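Local coordinates for protein putative oxidoreductase (Pseudomonas putida, PDB 3L6D) that probably binds NADP and acts as an oxidoreductase, with a nucleotide-binding domain joined to a reductive aminase-like C-terminal domain, at residues B[173-176]-B[177-181]; B[273-276]-B[277-281]. One frame throughout, in Å; residues are numbered along the deposited sequence.

Following the chain from its N terminus, the mixed sheet of the Rossmann-type domain ends with strand 163-166, and helix 169-199 begins almost at once. Contact 1 lies near the start of that helix and spans about two and a half helical turns, 173-176 against 177-181. Contact 2, 273-276 against 277-281, comes much later, on the final turns of helix 264-281. Each closes only a local backbone turn, so they follow in series and neither nest nor cross. Their centres are 25 Å apart, and their nearest atoms about 15 Å. Contact 1 ties the long helix to sheet strands; contact 2 joins a helix end to helix 242-259. Both also touch the second subunit.

Contact 1: residues B[173-176]-B[177-181]; sequences LAFA and TVLHA
The carbonyl O of Ala176 is gripped twice by His180: the ring nitrogen ND1 reaches it at 2.8 Å and the backbone N of His180 at 3.0 Å. The two donors come from opposite faces of the carbonyl plane. Ala176 O lies only 2° out of the imidazole plane, so the ring meets the oxygen with its edge, and the N-H at ND1 points to it at 161°. Because CG of His180 is anti to its own carbonyl carbon (chi1 -73°), the imidazole folds back along the helix, and the bond then limits its rotation. Since a carbonyl oxygen can only accept, the short ND1 contact implies that ND1 carries a proton.

One turn earlier, Leu173 O is shared in a similar way. Thr177 N and Thr177 OG1 each donate to it at 2.9 Å, again from opposite faces, the hydroxyl standing above the carbonyl plane. The hydroxyl oxygen sits beside the backbone N of Thr177, where a helical threonine can return its hydroxyl proton to the carbonyl four residues back. Plain helical bonds join Val178 N to Ala174 O, with CG1 of Val178 resting 3.4 Å from the same oxygen, and Leu179 N to Phe175 O. On the apolar side, Leu179 CB lies over one face of the Phe175 ring, and Leu179 CD2 comes 4.4 Å from CE2 of that ring.

These turns belong to helix 169-199, which follows the last strand of the Rossmann-type sheet. Ala176 and Leu179 pack on Ile142 of strand 140-145, while Leu173 and His180 touch Lys124 and Val128 of strand 121-128. Phe175 meets Leu211 of the second subunit and His180 meets its Ile252, placing the turn between its own sheet and helices 204-232 and 242-259 of the partner chain.

Contact 2: residues B[273-276]-B[277-281]; sequences VQRA and AAMGY
Tyr281 N donates to Ala276 O at 3.1 Å, the long bond of a Schellman motif that ends helix 264-281; its inner bond runs from Gly280 N to Ala277 O at 3.2 Å. Met279 N also reaches Ala276 O, at 3.1 Å, but from the opposite face and well above the carbonyl plane. Gly280, with phi 101°, is the C-prime residue, a backbone conformation in which a CB would jam against the carbonyl O of Met279. Beside this cap, Tyr281 brings its ring edge to Ala276, with CD2 3.5 Å from Ala276 O.

On another side of the helix Arg275 and selenomethionine Met279 run alongside each other. A bend at chi3 (70°) turns the arginine's guanidinium so that one face receives the selenium. A serine in place of Arg275 would probably leave the selenium without this flat partner and the Met279 chain less restrained on that side. Further out, Arg275 and Met279 both touch Ser292, Arg275 also meets Trp262 of the second subunit, and Val273 packs on Phe249 of helix 242-259. SE of Met279 stands over the guanidinium centre, 3.6 Å from Arg275 CZ.

Contact 1: residues B[173-176]-B[177-181]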
loop_
_atom_site.group_PDB
_atom_site.type_symbol
_atom_site.label_atom_id
_atom_site.label_comp_id
_atom_site.label_asym_id
_atom_site.label_seq_id
_atom_site.Cartn_x
_atom_site.Cartn_y
_atom_site.Cartn_z
ATOM N N LEU B 173 -17.818 13.306 1.482
ATOM C CA LEU B 173 -18.289 11.985 1.832
ATOM C C LEU B 173 -17.775 10.944 0.855
ATOM O O LEU B 173 -17.307 9.875 1.277
ATOM C CB LEU B 173 -19.829 11.922 1.904
ATOM C CG LEU B 173 -20.430 12.909 2.903
ATOM C CD1 LEU B 173 -21.945 12.826 2.871
ATOM C CD2 LEU B 173 -19.897 12.637 4.245
ATOM N N ALA B 174 -17.852 11.271 -0.434
ATOM C CA ALA B 174 -17.419 10.378 -1.502
ATOM C C ALA B 174 -15.922 10.130 -1.380
ATOM O O ALA B 174 -15.448 8.977 -1.461
ATOM C CB ALA B 174 -17.725 11.013 -2.883
ATOM N N PHE B 175 -15.176 11.205 -1.178
ATOM C CA PHE B 175 -13.741 11.043 -1.097
ATOM C C PHE B 175 -13.351 10.170 0.108
ATOM O O PHE B 175 -12.453 9.328 0.025
ATOM C CB PHE B 175 -13.050 12.384 -1.000
ATOM C CG PHE B 175 -11.563 12.252 -0.897
ATOM C CD1 PHE B 175 -10.840 11.738 -1.974
ATOM C CD2 PHE B 175 -10.902 12.628 0.250
ATOM C CE1 PHE B 175 -9.440 11.573 -1.897
ATOM C CE2 PHE B 175 -9.504 12.481 0.356
ATOM C CZ PHE B 175 -8.773 11.945 -0.745
ATOM N N ALA B 176 -14.003 10.391 1.239
ATOM C CA ALA B 176 -13.694 9.620 2.434
ATOM C C ALA B 176 -14.044 8.169 2.185
ATOM O O ALA B 176 -13.334 7.287 2.638
ATOM C CB ALA B 176 -14.448 10.138 3.637
ATOM N N THR B 177 -15.130 7.918 1.456
ATOM C CA THR B 177 -15.528 6.548 1.189
ATOM C C THR B 177 -14.470 5.780 0.360
ATOM O O THR B 177 -14.028 4.691 0.754
ATOM C CB THR B 177 -16.939 6.501 0.513
ATOM O OG1 THR B 177 -17.900 7.000 1.454
ATOM C CG2 THR B 177 -17.311 5.075 0.118
ATOM N N VAL B 178 -14.048 6.361 -0.765
ATOM C CA VAL B 178 -13.110 5.705 -1.623
ATOM C C VAL B 178 -11.688 5.699 -1.007
ATOM O O VAL B 178 -10.925 4.741 -1.221
ATOM C CB VAL B 178 -13.143 6.340 -3.080
ATOM C CG1 VAL B 178 -14.604 6.395 -3.585
ATOM C CG2 VAL B 178 -12.542 7.724 -3.108
ATOM N N LEU B 179 -11.340 6.738 -0.247
ATOM C CA LEU B 179 -10.046 6.746 0.464
ATOM C C LEU B 179 -9.977 5.566 1.460
ATOM O O LEU B 179 -8.963 4.873 1.525
ATOM C CB LEU B 179 -9.826 8.049 1.223
ATOM C CG LEU B 179 -8.624 8.092 2.160
ATOM C CD1 LEU B 179 -7.397 8.335 1.336
ATOM C CD2 LEU B 179 -8.787 9.209 3.171
ATOM N N HIS B 180 -11.046 5.349 2.229
ATOM C CA HIS B 180 -11.007 4.270 3.216
ATOM C C HIS B 180 -11.111 2.891 2.528
ATOM O O HIS B 180 -10.487 1.926 3.003
ATOM C CB HIS B 180 -12.038 4.451 4.335
ATOM C CG HIS B 180 -11.680 5.537 5.295
ATOM N ND1 HIS B 180 -11.938 6.866 5.042
ATOM C CD2 HIS B 180 -11.052 5.498 6.495
ATOM C CE1 HIS B 180 -11.512 7.596 6.057
ATOM N NE2 HIS B 180 -10.947 6.791 6.941
ATOM N N ALA B 181 -11.853 2.810 1.412
ATOM C CA ALA B 181 -11.889 1.571 0.648
ATOM C C ALA B 181 -10.448 1.169 0.255
ATOM O O ALA B 181 -10.033 0.031 0.501
ATOM C CB ALA B 181 -12.791 1.674 -0.596
#

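Contact 2: residues B[273-276]-B[277-281]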
loop_
_atom_site.group_PDB
_atom_site.type_symbol
_atom_site.label_atom_id
_atom_site.label_comp_id
_atom_site.label_asym_id
_atom_site.label_seq_id
_atom_site.Cartn_x
_atom_site.Cartn_y
_atom_site.Cartn_z
ATOM N N VAL B 273 -8.308 -7.292 -13.633
ATOM C CA VAL B 273 -7.315 -7.060 -14.686
ATOM C C VAL B 273 -7.612 -7.960 -15.900
ATOM O O VAL B 273 -7.478 -7.538 -17.046
ATOM C CB VAL B 273 -5.878 -7.277 -14.180
ATOM C CG1 VAL B 273 -4.928 -6.973 -15.261
ATOM C CG2 VAL B 273 -5.556 -6.326 -12.974
ATOM N N GLN B 274 -8.022 -9.200 -15.665
ATOM C CA GLN B 274 -8.424 -10.040 -16.813
ATOM C C GLN B 274 -9.540 -9.304 -17.563
ATOM O O GLN B 274 -9.464 -9.111 -18.778
ATOM C CB GLN B 274 -8.847 -11.441 -16.355
ATOM C CG GLN B 274 -7.721 -12.296 -15.721
ATOM C CD GLN B 274 -6.699 -12.838 -16.728
ATOM O OE1 GLN B 274 -6.944 -12.847 -17.937
ATOM N NE2 GLN B 274 -5.554 -13.305 -16.226
ATOM N N ARG B 275 -10.545 -8.817 -16.831
ATOM C CA ARG B 275 -11.637 -8.086 -17.469
ATOM C C ARG B 275 -11.211 -6.799 -18.220
ATOM O O ARG B 275 -11.678 -6.559 -19.342
ATOM C CB ARG B 275 -12.752 -7.774 -16.477
ATOM C CG ARG B 275 -14.071 -7.475 -17.170
ATOM C CD ARG B 275 -15.048 -6.888 -16.207
ATOM N NE ARG B 275 -14.645 -5.545 -15.836
ATOM C CZ ARG B 275 -15.404 -4.471 -15.983
ATOM N NH1 ARG B 275 -16.625 -4.590 -16.478
ATOM N NH2 ARG B 275 -14.936 -3.287 -15.603
ATOM N N ALA B 276 -10.331 -5.994 -17.620
ATOM C CA ALA B 276 -9.735 -4.848 -18.315
ATOM C C ALA B 276 -9.063 -5.301 -19.618
ATOM O O ALA B 276 -9.199 -4.639 -20.670
ATOM C CB ALA B 276 -8.719 -4.116 -17.413
ATOM N N ALA B 277 -8.349 -6.425 -19.548
ATOM C CA ALA B 277 -7.726 -7.018 -20.747
ATOM C C ALA B 277 -8.778 -7.356 -21.811
ATOM O O ALA B 277 -8.603 -7.025 -22.982
ATOM C CB ALA B 277 -6.913 -8.242 -20.384
ATOM N N ALA B 278 -9.881 -7.984 -21.398
ATOM C CA ALA B 278 -10.925 -8.393 -22.339
ATOM C C ALA B 278 -11.669 -7.177 -22.904
ATOM O O ALA B 278 -12.416 -7.296 -23.870
ATOM C CB ALA B 278 -11.907 -9.358 -21.663
HETATM N N MSE B 279 -11.461 -6.007 -22.301
HETATM C CA MSE B 279 -12.146 -4.796 -22.731
HETATM C C MSE B 279 -11.329 -3.963 -23.709
HETATM O O MSE B 279 -11.752 -2.878 -24.092
HETATM C CB MSE B 279 -12.541 -3.928 -21.522
HETATM C CG MSE B 279 -13.824 -4.361 -20.804
HETATM SE SE MSE B 279 -14.192 -3.288 -19.180
HETATM C CE MSE B 279 -14.711 -1.583 -20.034
ATOM N N GLY B 280 -10.151 -4.440 -24.091
ATOM C CA GLY B 280 -9.295 -3.662 -24.982
ATOM C C GLY B 280 -8.129 -2.911 -24.351
ATOM O O GLY B 280 -7.323 -2.310 -25.070
ATOM N N TYR B 281 -8.006 -2.966 -23.022
ATOM C CA TYR B 281 -6.929 -2.246 -22.331
ATOM C C TYR B 281 -5.583 -2.964 -22.263
ATOM O O TYR B 281 -4.625 -2.411 -21.720
ATOM C CB TYR B 281 -7.361 -1.812 -20.928
ATOM C CG TYR B 281 -8.485 -0.831 -20.963
ATOM C CD1 TYR B 281 -8.287 0.464 -21.448
ATOM C CD2 TYR B 281 -9.752 -1.190 -20.530
ATOM C CE1 TYR B 281 -9.320 1.372 -21.515
ATOM C CE2 TYR B 281 -10.801 -0.280 -20.577
ATOM C CZ TYR B 281 -10.572 0.999 -21.070
ATOM O OH TYR B 281 -11.612 1.902 -21.111
#